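Kinetochore protein Mis16 (Schizosaccharomyces japonicus, PDB 4XYH) binds histone H4 and the CENP-A chaperone Scm3, and so probably takes part in delivering CENP-A to centromeric chromatin. Local coordinates at residues Lys136-Pro141 with Phe186-Asn191; Asn293-Ala298 with Asp310-Asn315; Gly323-Val328 with Ser345-Val350. All coordinates share one frame; numbering follows the deposited sequence.

Contact 1: residues Lys136-Pro141 with Phe186-Asn191; sequences KARFMP and FGLGWN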
loop_
_atom_site.group_PDB
_atom_site.type_symbol
_atom_site.label_atom_id
_atom_site.label_comp_id
_atom_site.label_asym_id
_atom_site.label_seq_id
_atom_site.Cartn_x
_atom_site.Cartn_y
_atom_site.Cartn_z
ATOM N N LYS A 136 -2.031 9.024 0.598
ATOM C CA LYS A 136 -1.038 8.012 0.925
ATOM C C LYS A 136 0.004 8.619 1.845
ATOM O O LYS A 136 0.306 9.803 1.739
ATOM C CB LYS A 136 -0.367 7.442 -0.340
ATOM C CG LYS A 136 0.554 6.242 -0.034
ATOM C CD LYS A 136 0.894 5.404 -1.256
ATOM C CE LYS A 136 -0.275 4.501 -1.654
ATOM N NZ LYS A 136 -0.016 3.843 -2.964
ATOM N N ALA A 137 0.527 7.808 2.765
ATOM C CA ALA A 137 1.557 8.256 3.700
ATOM C C ALA A 137 2.622 7.177 3.872
ATOM O O ALA A 137 2.319 6.045 4.263
ATOM C CB ALA A 137 0.936 8.621 5.038
ATOM N N ARG A 138 3.873 7.534 3.596
ATOM C CA ARG A 138 4.987 6.589 3.694
ATOM C C ARG A 138 6.190 7.184 4.449
ATOM O O ARG A 138 6.587 8.324 4.180
ATOM C CB ARG A 138 5.411 6.158 2.286
ATOM C CG ARG A 138 4.332 5.385 1.502
ATOM C CD ARG A 138 4.084 4.004 2.126
ATOM N NE ARG A 138 3.095 3.191 1.419
ATOM C CZ ARG A 138 1.820 3.066 1.788
ATOM N NH1 ARG A 138 1.362 3.725 2.848
ATOM N NH2 ARG A 138 0.995 2.279 1.096
ATOM N N PHE A 139 6.791 6.421 5.363
ATOM C CA PHE A 139 7.927 6.930 6.137
ATOM C C PHE A 139 9.240 6.682 5.360
ATOM O O PHE A 139 9.366 5.706 4.638
ATOM C CB PHE A 139 7.977 6.287 7.540
ATOM C CG PHE A 139 8.233 4.787 7.533
ATOM C CD1 PHE A 139 9.505 4.277 7.286
ATOM C CD2 PHE A 139 7.197 3.889 7.783
ATOM C CE1 PHE A 139 9.741 2.893 7.257
ATOM C CE2 PHE A 139 7.422 2.504 7.771
ATOM C CZ PHE A 139 8.698 2.007 7.506
ATOM N N MET A 140 10.207 7.583 5.474
ATOM C CA MET A 140 11.486 7.378 4.784
ATOM C C MET A 140 12.186 6.164 5.418
ATOM O O MET A 140 12.328 6.120 6.634
ATOM C CB MET A 140 12.343 8.630 4.887
ATOM C CG MET A 140 13.570 8.600 4.020
ATOM S SD MET A 140 14.438 10.161 4.074
ATOM C CE MET A 140 15.283 10.014 5.655
ATOM N N PRO A 141 12.546 5.142 4.616
ATOM C CA PRO A 141 13.100 3.920 5.228
ATOM C C PRO A 141 14.413 4.138 5.991
ATOM O O PRO A 141 14.625 3.447 6.976
ATOM C CB PRO A 141 13.311 2.971 4.032
ATOM C CG PRO A 141 13.104 3.774 2.809
ATOM C CD PRO A 141 12.223 4.944 3.198
ATOM N N PHE A 186 -2.202 8.764 -5.871
ATOM C CA PHE A 186 -1.950 7.745 -4.868
ATOM C C PHE A 186 -0.589 7.085 -5.041
ATOM O O PHE A 186 -0.236 6.191 -4.279
ATOM C CB PHE A 186 -3.041 6.672 -4.913
ATOM C CG PHE A 186 -4.385 7.160 -4.471
ATOM C CD1 PHE A 186 -5.249 7.762 -5.376
ATOM C CD2 PHE A 186 -4.790 7.013 -3.145
ATOM C CE1 PHE A 186 -6.509 8.218 -4.960
ATOM C CE2 PHE A 186 -6.033 7.456 -2.721
ATOM C CZ PHE A 186 -6.896 8.071 -3.632
ATOM N N GLY A 187 0.167 7.506 -6.050
ATOM C CA GLY A 187 1.472 6.929 -6.297
ATOM C C GLY A 187 2.555 7.650 -5.517
ATOM O O GLY A 187 2.795 8.846 -5.725
ATOM N N LEU A 188 3.223 6.919 -4.634
ATOM C CA LEU A 188 4.227 7.500 -3.744
ATOM C C LEU A 188 5.209 6.437 -3.266
ATOM O O LEU A 188 4.801 5.371 -2.826
ATOM C CB LEU A 188 3.556 8.157 -2.533
ATOM C CG LEU A 188 4.467 8.651 -1.397
ATOM C CD1 LEU A 188 5.317 9.796 -1.866
ATOM C CD2 LEU A 188 3.627 9.100 -0.205
ATOM N N GLY A 189 6.503 6.720 -3.335
ATOM C CA GLY A 189 7.473 5.757 -2.865
ATOM C C GLY A 189 8.852 6.359 -2.679
ATOM O O GLY A 189 9.315 7.144 -3.525
ATOM N N TRP A 190 9.499 5.993 -1.574
ATOM C CA TRP A 190 10.865 6.415 -1.303
ATOM C C TRP A 190 11.902 5.542 -2.005
ATOM O O TRP A 190 11.662 4.359 -2.303
ATOM C CB TRP A 190 11.152 6.375 0.182
ATOM C CG TRP A 190 10.412 7.366 0.990
ATOM C CD1 TRP A 190 9.235 7.176 1.657
ATOM C CD2 TRP A 190 10.826 8.708 1.269
ATOM N NE1 TRP A 190 8.896 8.326 2.337
ATOM C CE2 TRP A 190 9.851 9.281 2.105
ATOM C CE3 TRP A 190 11.932 9.477 0.900
ATOM C CZ2 TRP A 190 9.948 10.594 2.571
ATOM C CZ3 TRP A 190 12.022 10.785 1.363
ATOM C CH2 TRP A 190 11.037 11.325 2.188
ATOM N N ASN A 191 13.052 6.151 -2.270
ATOM C CA ASN A 191 14.230 5.457 -2.753
ATOM C C ASN A 191 14.929 4.760 -1.577
ATOM O O ASN A 191 15.179 5.386 -0.538
ATOM C CB ASN A 191 15.155 6.460 -3.446
ATOM C CG ASN A 191 16.234 5.788 -4.294
ATOM O OD1 ASN A 191 16.987 4.932 -3.816
ATOM N ND2 ASN A 191 16.306 6.176 -5.565
HETATM O O HOH W 1 2.630 4.021 -4.491
#
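Trp190 lies with one face against Met140: the CA of Met140 stands 3.6 Å from the centroid of the five-membered ring, almost on its normal, a CH-pi contact. From there the Met140 side chain runs across the six-membered ring, CG packing on CE3 and SD meeting the ring obliquely as a Met-aromatic contact. Pro141 adds its CD at 3.5 Å from Trp190 CB. The indole N-H, meanwhile, bonds almost straight to Arg138 O (NE1 to O 3.0 Å); the oxygen lies in the ring plane, whereas NE1 sits well above the carbonyl plane. Strands 136-140 and 187-190 are the first strands of two successive sheets of the WD-repeat beta-propeller; they run nearly parallel, 8° apart, and side chains fill the space between them. A leucine in place of Trp190 would probably cost Arg138 O the indole N-H and open a gap beside Met140 and Pro141. At the other end, with CG anti to the backbone N (chi1 -173°), the Lys136 chain reaches along Leu188, CD to CB 4.0 Å, and brings NZ to Phe186 O, a 2.7 Å hydrogen bond. A water accepts from both NZ and Leu188 N.

Contact 2: residues Asn293-Ala298 with Asp310-Asn315; sequences NDYLLA and DLRRLN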
loop_
_atom_site.group_PDB
_atom_site.type_symbol
_atom_site.label_atom_id
_atom_site.label_comp_id
_atom_site.label_asym_id
_atom_site.label_seq_id
_atom_site.Cartn_x
_atom_site.Cartn_y
_atom_site.Cartn_z
ATOM N N ASN A 293 13.870 -11.584 -4.367
ATOM C CA ASN A 293 14.170 -11.922 -5.743
ATOM C C ASN A 293 14.134 -10.661 -6.594
ATOM O O ASN A 293 13.055 -10.179 -6.963
ATOM C CB ASN A 293 13.167 -12.965 -6.235
ATOM C CG ASN A 293 13.418 -13.394 -7.661
ATOM O OD1 ASN A 293 14.156 -12.739 -8.408
ATOM N ND2 ASN A 293 12.789 -14.497 -8.057
ATOM N N ASP A 294 15.322 -10.145 -6.910
ATOM C CA ASP A 294 15.476 -8.835 -7.533
ATOM C C ASP A 294 14.858 -8.712 -8.926
ATOM O O ASP A 294 14.779 -7.609 -9.454
ATOM C CB ASP A 294 16.969 -8.453 -7.621
ATOM C CG ASP A 294 17.621 -8.260 -6.249
ATOM O OD1 ASP A 294 16.885 -8.072 -5.259
ATOM O OD2 ASP A 294 18.874 -8.287 -6.160
ATOM N N TYR A 295 14.433 -9.819 -9.528
ATOM C CA TYR A 295 13.841 -9.773 -10.871
ATOM C C TYR A 295 12.336 -9.993 -10.857
ATOM O O TYR A 295 11.672 -9.813 -11.883
ATOM C CB TYR A 295 14.506 -10.816 -11.793
ATOM C CG TYR A 295 15.986 -10.570 -11.941
ATOM C CD1 TYR A 295 16.459 -9.635 -12.850
ATOM C CD2 TYR A 295 16.910 -11.235 -11.136
ATOM C CE1 TYR A 295 17.822 -9.371 -12.971
ATOM C CE2 TYR A 295 18.278 -10.978 -11.253
ATOM C CZ TYR A 295 18.720 -10.045 -12.172
ATOM O OH TYR A 295 20.062 -9.779 -12.300
ATOM N N LEU A 296 11.793 -10.384 -9.708
ATOM C CA LEU A 296 10.368 -10.705 -9.632
ATOM C C LEU A 296 9.528 -9.496 -9.217
ATOM O O LEU A 296 9.926 -8.740 -8.319
ATOM C CB LEU A 296 10.122 -11.856 -8.655
ATOM C CG LEU A 296 8.685 -12.394 -8.549
ATOM C CD1 LEU A 296 8.178 -12.875 -9.890
ATOM C CD2 LEU A 296 8.608 -13.533 -7.559
ATOM N N LEU A 297 8.371 -9.323 -9.866
ATOM C CA LEU A 297 7.386 -8.318 -9.442
ATOM C C LEU A 297 5.950 -8.755 -9.765
ATOM O O LEU A 297 5.732 -9.714 -10.515
ATOM C CB LEU A 297 7.669 -6.952 -10.083
ATOM C CG LEU A 297 7.592 -6.843 -11.612
ATOM C CD1 LEU A 297 7.309 -5.417 -12.015
ATOM C CD2 LEU A 297 8.896 -7.315 -12.254
ATOM N N ALA A 298 4.979 -8.043 -9.193
ATOM C CA ALA A 298 3.573 -8.376 -9.378
ATOM C C ALA A 298 2.773 -7.146 -9.755
ATOM O O ALA A 298 3.091 -6.033 -9.319
ATOM C CB ALA A 298 3.004 -9.002 -8.113
ATOM N N ASP A 310 8.880 -11.353 -14.551
ATOM C CA ASP A 310 10.317 -11.260 -14.375
ATOM C C ASP A 310 10.818 -10.131 -15.279
ATOM O O ASP A 310 10.423 -10.054 -16.441
ATOM C CB ASP A 310 10.994 -12.586 -14.717
ATOM C CG ASP A 310 12.484 -12.570 -14.427
ATOM O OD1 ASP A 310 13.228 -11.817 -15.090
ATOM O OD2 ASP A 310 12.910 -13.316 -13.527
ATOM N N LEU A 311 11.672 -9.259 -14.744
ATOM C CA LEU A 311 12.195 -8.103 -15.484
ATOM C C LEU A 311 12.934 -8.481 -16.761
ATOM O O LEU A 311 13.126 -7.646 -17.653
ATOM C CB LEU A 311 13.145 -7.273 -14.601
ATOM C CG LEU A 311 12.585 -6.368 -13.498
ATOM C CD1 LEU A 311 13.732 -5.742 -12.708
ATOM C CD2 LEU A 311 11.696 -5.290 -14.093
ATOM N N ARG A 312 13.373 -9.730 -16.841
ATOM C CA ARG A 312 14.198 -10.152 -17.973
ATOM C C ARG A 312 13.336 -10.673 -19.111
ATOM O O ARG A 312 13.839 -11.007 -20.170
ATOM C CB ARG A 312 15.216 -11.203 -17.524
ATOM C CG ARG A 312 16.284 -10.661 -16.585
ATOM C CD ARG A 312 16.983 -11.776 -15.826
ATOM N NE ARG A 312 16.049 -12.546 -15.001
ATOM C CZ ARG A 312 16.394 -13.490 -14.125
ATOM N NH1 ARG A 312 17.662 -13.809 -13.933
ATOM N NH2 ARG A 312 15.458 -14.119 -13.431
ATOM N N ARG A 313 12.026 -10.714 -18.879
ATOM C CA ARG A 313 11.073 -11.188 -19.886
ATOM C C ARG A 313 9.685 -10.547 -19.728
ATOM O O ARG A 313 8.694 -11.251 -19.566
ATOM C CB ARG A 313 10.962 -12.729 -19.817
ATOM C CG ARG A 313 10.342 -13.416 -21.033
ATOM C CD ARG A 313 9.997 -14.864 -20.722
ATOM N NE ARG A 313 8.747 -14.986 -19.967
ATOM C CZ ARG A 313 8.197 -16.136 -19.582
ATOM N NH1 ARG A 313 8.783 -17.290 -19.864
ATOM N NH2 ARG A 313 7.047 -16.134 -18.923
ATOM N N LEU A 314 9.612 -9.225 -19.781
ATOM C CA LEU A 314 8.329 -8.539 -19.587
ATOM C C LEU A 314 7.348 -8.721 -20.751
ATOM O O LEU A 314 6.167 -8.375 -20.649
ATOM C CB LEU A 314 8.563 -7.050 -19.330
ATOM C CG LEU A 314 9.228 -6.727 -17.979
ATOM C CD1 LEU A 314 9.255 -5.222 -17.716
ATOM C CD2 LEU A 314 8.491 -7.438 -16.866
ATOM N N ASN A 315 7.828 -9.295 -21.847
ATOM C CA ASN A 315 6.973 -9.554 -22.998
ATOM C C ASN A 315 6.099 -10.776 -22.789
ATOM O O ASN A 315 5.233 -11.070 -23.604
ATOM C CB ASN A 315 7.817 -9.750 -24.251
ATOM C CG ASN A 315 8.868 -10.827 -24.065
ATOM O OD1 ASN A 315 9.986 -10.541 -23.617
ATOM N ND2 ASN A 315 8.511 -12.078 -24.379
#
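Tyr295 and Arg312 both carry CG anti to the carbonyl carbon (chi1 -60° and -68°), and the arginine chain then bends at chi3, which lays its guanidinium flat over one face of the tyrosine ring. The two planes are only 9° apart and their centres 3.9 Å, a stacked cation-pi pair in which Arg312 CZ is displaced toward the ring's rim on the CG side. The CD methylene of Arg312 rests on the same ring as a CH-pi contact.

What fixes the guanidinium is Asp310, two residues back. It is gripped side-on: NE bonds to OD1, and NH2 forms the salt bridge to OD2 at 2.7 Å, both carboxylate oxygens being met on their syn sides. OD1 also takes the backbone N of Arg312 on its anti lone pair, making an Asx turn within the type I turn from Asp310 to Arg313. Asn293 forms a second Asx turn in the facing segment, its OD1 accepting from Tyr295 N.

Between the backbones, Leu311 N bonds to Tyr295 O, 2.9 Å, while Asp310 CA approaches the same oxygen in a CA-H...O contact. Just beyond, Leu296 and Asp310 form a non-hydrogen-bonded antiparallel pair where strands 296-301 and 306-310 of one propeller blade adjoin. Leu311 CD2 meets Leu297 CD2 at 3.9 Å, and Leu297 also packs on Trp309, which with Asp310 makes up the Trp-Asp pair that gives WD repeats their name, at the end of strand 306-310.

Held by the carboxylate at its edge and the ring on one face, the guanidinium is probably kept in one orientation, though packing in the crystal may contribute; its positive charge is likely to draw on the tyrosine's pi electrons while the carboxylate offsets it.

Contact 3: residues Gly323-Val328 with Ser345-Val350; sequences GHEDEV and STDRRV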
loop_
_atom_site.group_PDB
_atom_site.type_symbol
_atom_site.label_atom_id
_atom_site.label_comp_id
_atom_site.label_asym_id
_atom_site.label_seq_id
_atom_site.Cartn_x
_atom_site.Cartn_y
_atom_site.Cartn_z
ATOM N N GLY A 323 -8.769 -15.603 -8.475
ATOM C CA GLY A 323 -9.536 -15.922 -7.291
ATOM C C GLY A 323 -10.303 -14.735 -6.760
ATOM O O GLY A 323 -11.277 -14.902 -6.033
ATOM N N HIS A 324 -9.865 -13.531 -7.103
ATOM C CA HIS A 324 -10.644 -12.350 -6.757
ATOM C C HIS A 324 -11.839 -12.196 -7.702
ATOM O O HIS A 324 -11.805 -12.629 -8.847
ATOM C CB HIS A 324 -9.783 -11.091 -6.786
ATOM C CG HIS A 324 -8.965 -10.882 -5.548
ATOM N ND1 HIS A 324 -9.523 -10.754 -4.295
ATOM C CD2 HIS A 324 -7.627 -10.741 -5.378
ATOM C CE1 HIS A 324 -8.567 -10.554 -3.404
ATOM N NE2 HIS A 324 -7.408 -10.543 -4.037
ATOM N N GLU A 325 -12.886 -11.557 -7.202
ATOM C CA GLU A 325 -14.158 -11.475 -7.901
ATOM C C GLU A 325 -14.401 -10.095 -8.486
ATOM O O GLU A 325 -15.435 -9.854 -9.100
ATOM C CB GLU A 325 -15.292 -11.828 -6.941
ATOM C CG GLU A 325 -15.210 -13.236 -6.379
ATOM C CD GLU A 325 -15.826 -14.261 -7.305
ATOM O OE1 GLU A 325 -16.851 -14.855 -6.901
ATOM O OE2 GLU A 325 -15.296 -14.464 -8.429
ATOM N N ASP A 326 -13.445 -9.194 -8.289
ATOM C CA ASP A 326 -13.585 -7.803 -8.708
ATOM C C ASP A 326 -12.179 -7.213 -8.871
ATOM O O ASP A 326 -11.183 -7.942 -8.735
ATOM C CB ASP A 326 -14.398 -7.028 -7.678
ATOM C CG ASP A 326 -15.292 -5.972 -8.299
ATOM O OD1 ASP A 326 -14.951 -5.422 -9.368
ATOM O OD2 ASP A 326 -16.346 -5.684 -7.697
ATOM N N GLU A 327 -12.097 -5.916 -9.165
ATOM C CA GLU A 327 -10.815 -5.232 -9.289
ATOM C C GLU A 327 -9.874 -5.557 -8.144
ATOM O O GLU A 327 -10.257 -5.501 -6.965
ATOM C CB GLU A 327 -10.998 -3.717 -9.335
ATOM C CG GLU A 327 -11.736 -3.209 -10.540
ATOM C CD GLU A 327 -11.528 -1.716 -10.762
ATOM O OE1 GLU A 327 -10.374 -1.227 -10.602
ATOM O OE2 GLU A 327 -12.526 -1.042 -11.105
ATOM N N VAL A 328 -8.641 -5.894 -8.497
ATOM C CA VAL A 328 -7.599 -6.024 -7.496
ATOM C C VAL A 328 -6.872 -4.694 -7.396
ATOM O O VAL A 328 -6.525 -4.079 -8.416
ATOM C CB VAL A 328 -6.627 -7.152 -7.829
ATOM C CG1 VAL A 328 -5.675 -7.402 -6.637
ATOM C CG2 VAL A 328 -7.411 -8.415 -8.168
ATOM N N SER A 345 -9.014 -6.455 -2.761
ATOM C CA SER A 345 -9.911 -6.270 -3.877
ATOM C C SER A 345 -11.203 -5.557 -3.487
ATOM O O SER A 345 -11.568 -5.471 -2.313
ATOM C CB SER A 345 -10.223 -7.632 -4.506
ATOM O OG SER A 345 -11.232 -7.536 -5.488
ATOM N N THR A 346 -11.881 -5.037 -4.499
ATOM C CA THR A 346 -13.212 -4.475 -4.344
ATOM C C THR A 346 -14.216 -5.566 -3.926
ATOM O O THR A 346 -15.276 -5.270 -3.378
ATOM C CB THR A 346 -13.652 -3.791 -5.657
ATOM O OG1 THR A 346 -12.742 -2.722 -5.939
ATOM C CG2 THR A 346 -15.057 -3.216 -5.547
ATOM N N ASP A 347 -13.859 -6.832 -4.143
ATOM C CA ASP A 347 -14.712 -7.941 -3.705
ATOM C C ASP A 347 -14.721 -8.089 -2.189
ATOM O O ASP A 347 -15.332 -9.018 -1.669
ATOM C CB ASP A 347 -14.290 -9.271 -4.358
ATOM C CG ASP A 347 -12.927 -9.792 -3.869
ATOM O OD1 ASP A 347 -12.336 -9.259 -2.896
ATOM O OD2 ASP A 347 -12.449 -10.771 -4.480
ATOM N N ARG A 348 -14.017 -7.180 -1.507
ATOM C CA ARG A 348 -13.994 -7.061 -0.042
ATOM C C ARG A 348 -13.131 -8.130 0.634
ATOM O O ARG A 348 -13.165 -8.277 1.852
ATOM C CB ARG A 348 -15.418 -7.105 0.545
ATOM C CG ARG A 348 -16.423 -6.119 -0.075
ATOM C CD ARG A 348 -17.813 -6.294 0.543
ATOM N NE ARG A 348 -18.277 -7.677 0.416
ATOM C CZ ARG A 348 -18.939 -8.150 -0.638
ATOM N NH1 ARG A 348 -19.223 -7.352 -1.646
ATOM N NH2 ARG A 348 -19.311 -9.423 -0.689
ATOM N N ARG A 349 -12.341 -8.857 -0.153
ATOM C CA ARG A 349 -11.488 -9.914 0.387
ATOM C C ARG A 349 -10.005 -9.537 0.360
ATOM O O ARG A 349 -9.549 -8.771 -0.499
ATOM C CB ARG A 349 -11.691 -11.219 -0.393
ATOM C CG ARG A 349 -13.126 -11.712 -0.439
ATOM C CD ARG A 349 -13.576 -12.228 0.923
ATOM N NE ARG A 349 -14.988 -12.602 0.916
ATOM C CZ ARG A 349 -15.959 -11.895 1.496
ATOM N NH1 ARG A 349 -15.687 -10.765 2.161
ATOM N NH2 ARG A 349 -17.208 -12.327 1.412
ATOM N N VAL A 350 -9.254 -10.080 1.310
ATOM C CA VAL A 350 -7.793 -10.023 1.253
ATOM C C VAL A 350 -7.264 -11.451 1.068
ATOM O O VAL A 350 -7.476 -12.313 1.908
ATOM C CB VAL A 350 -7.192 -9.382 2.516
ATOM C CG1 VAL A 350 -5.683 -9.350 2.421
ATOM C CG2 VAL A 350 -7.718 -7.952 2.695
HETATM O O HOH W 2 -12.708 -13.633 -3.609
#
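Asp347 receives two hydrogen bonds from the facing segment on a single oxygen. OD2 accepts from His324 ND1 and from Glu325 N, each at 2.9 Å; the imidazole donor comes on the syn side and the amide on the anti side, both from the same face of the carboxylate. OD2 lies in the plane of the histidine ring, at its edge, though ring and carboxylate planes are turned 49° apart. A water donating to Gly323 O and to OD2 adds another link. Asp347 CG sits between the backbone N and the carbonyl carbon (chi1 69°), which folds the carboxylate back so that OD1 can take Arg349 N in an Asx turn.

A second group of bonds gathers on Glu327 O. Thr346 N bonds to it at 3.0 Å, and Ser345 OG donates from above the carbonyl plane at 2.7 Å. The same hydroxyl oxygen accepts from Asp347 N, an ST turn.

Non-polar groups contribute little: Ser345 CB makes a CH-pi contact over one face of His324, 3.5 Å from the ring centroid, and Thr346 CG2 sits against Asp326 OD2.

The arrangement fits the Asp-His-Ser/Thr network of WD repeats, with the Gly-His pair before strand 328-333, the aspartate in the tight turn between strands 340-345 and 350-354, and Thr343 in the Ser/Thr place, its OG1 bonded to His324 NE2. Bonds at both ND1 and NE2 probably fix the ring's rotation, and the amide and imidazole N-H groups are likely to stabilise negative charge on Asp347.

Overall arrangement
The three contacts sit at different places round one WD-repeat propeller and touch nowhere; their centres are 22 to 24 Å apart. Contact 1 lies nearest the centre of the chain, about 9 Å from it, and is the one that joins two sheets. Contacts 2 and 3 instead each join neighbouring parts of a single blade, the two blades being adjacent, and come within about 9 Å of each other at their nearest atoms. Contact 2 is at the surface, about 20 Å from the chain centre. Contact 3 is about 15 Å from it, and its Arg349 makes a salt bridge to Glu29 of the N-terminal helix 19-40. No ligand or bound histone is present to relate them to.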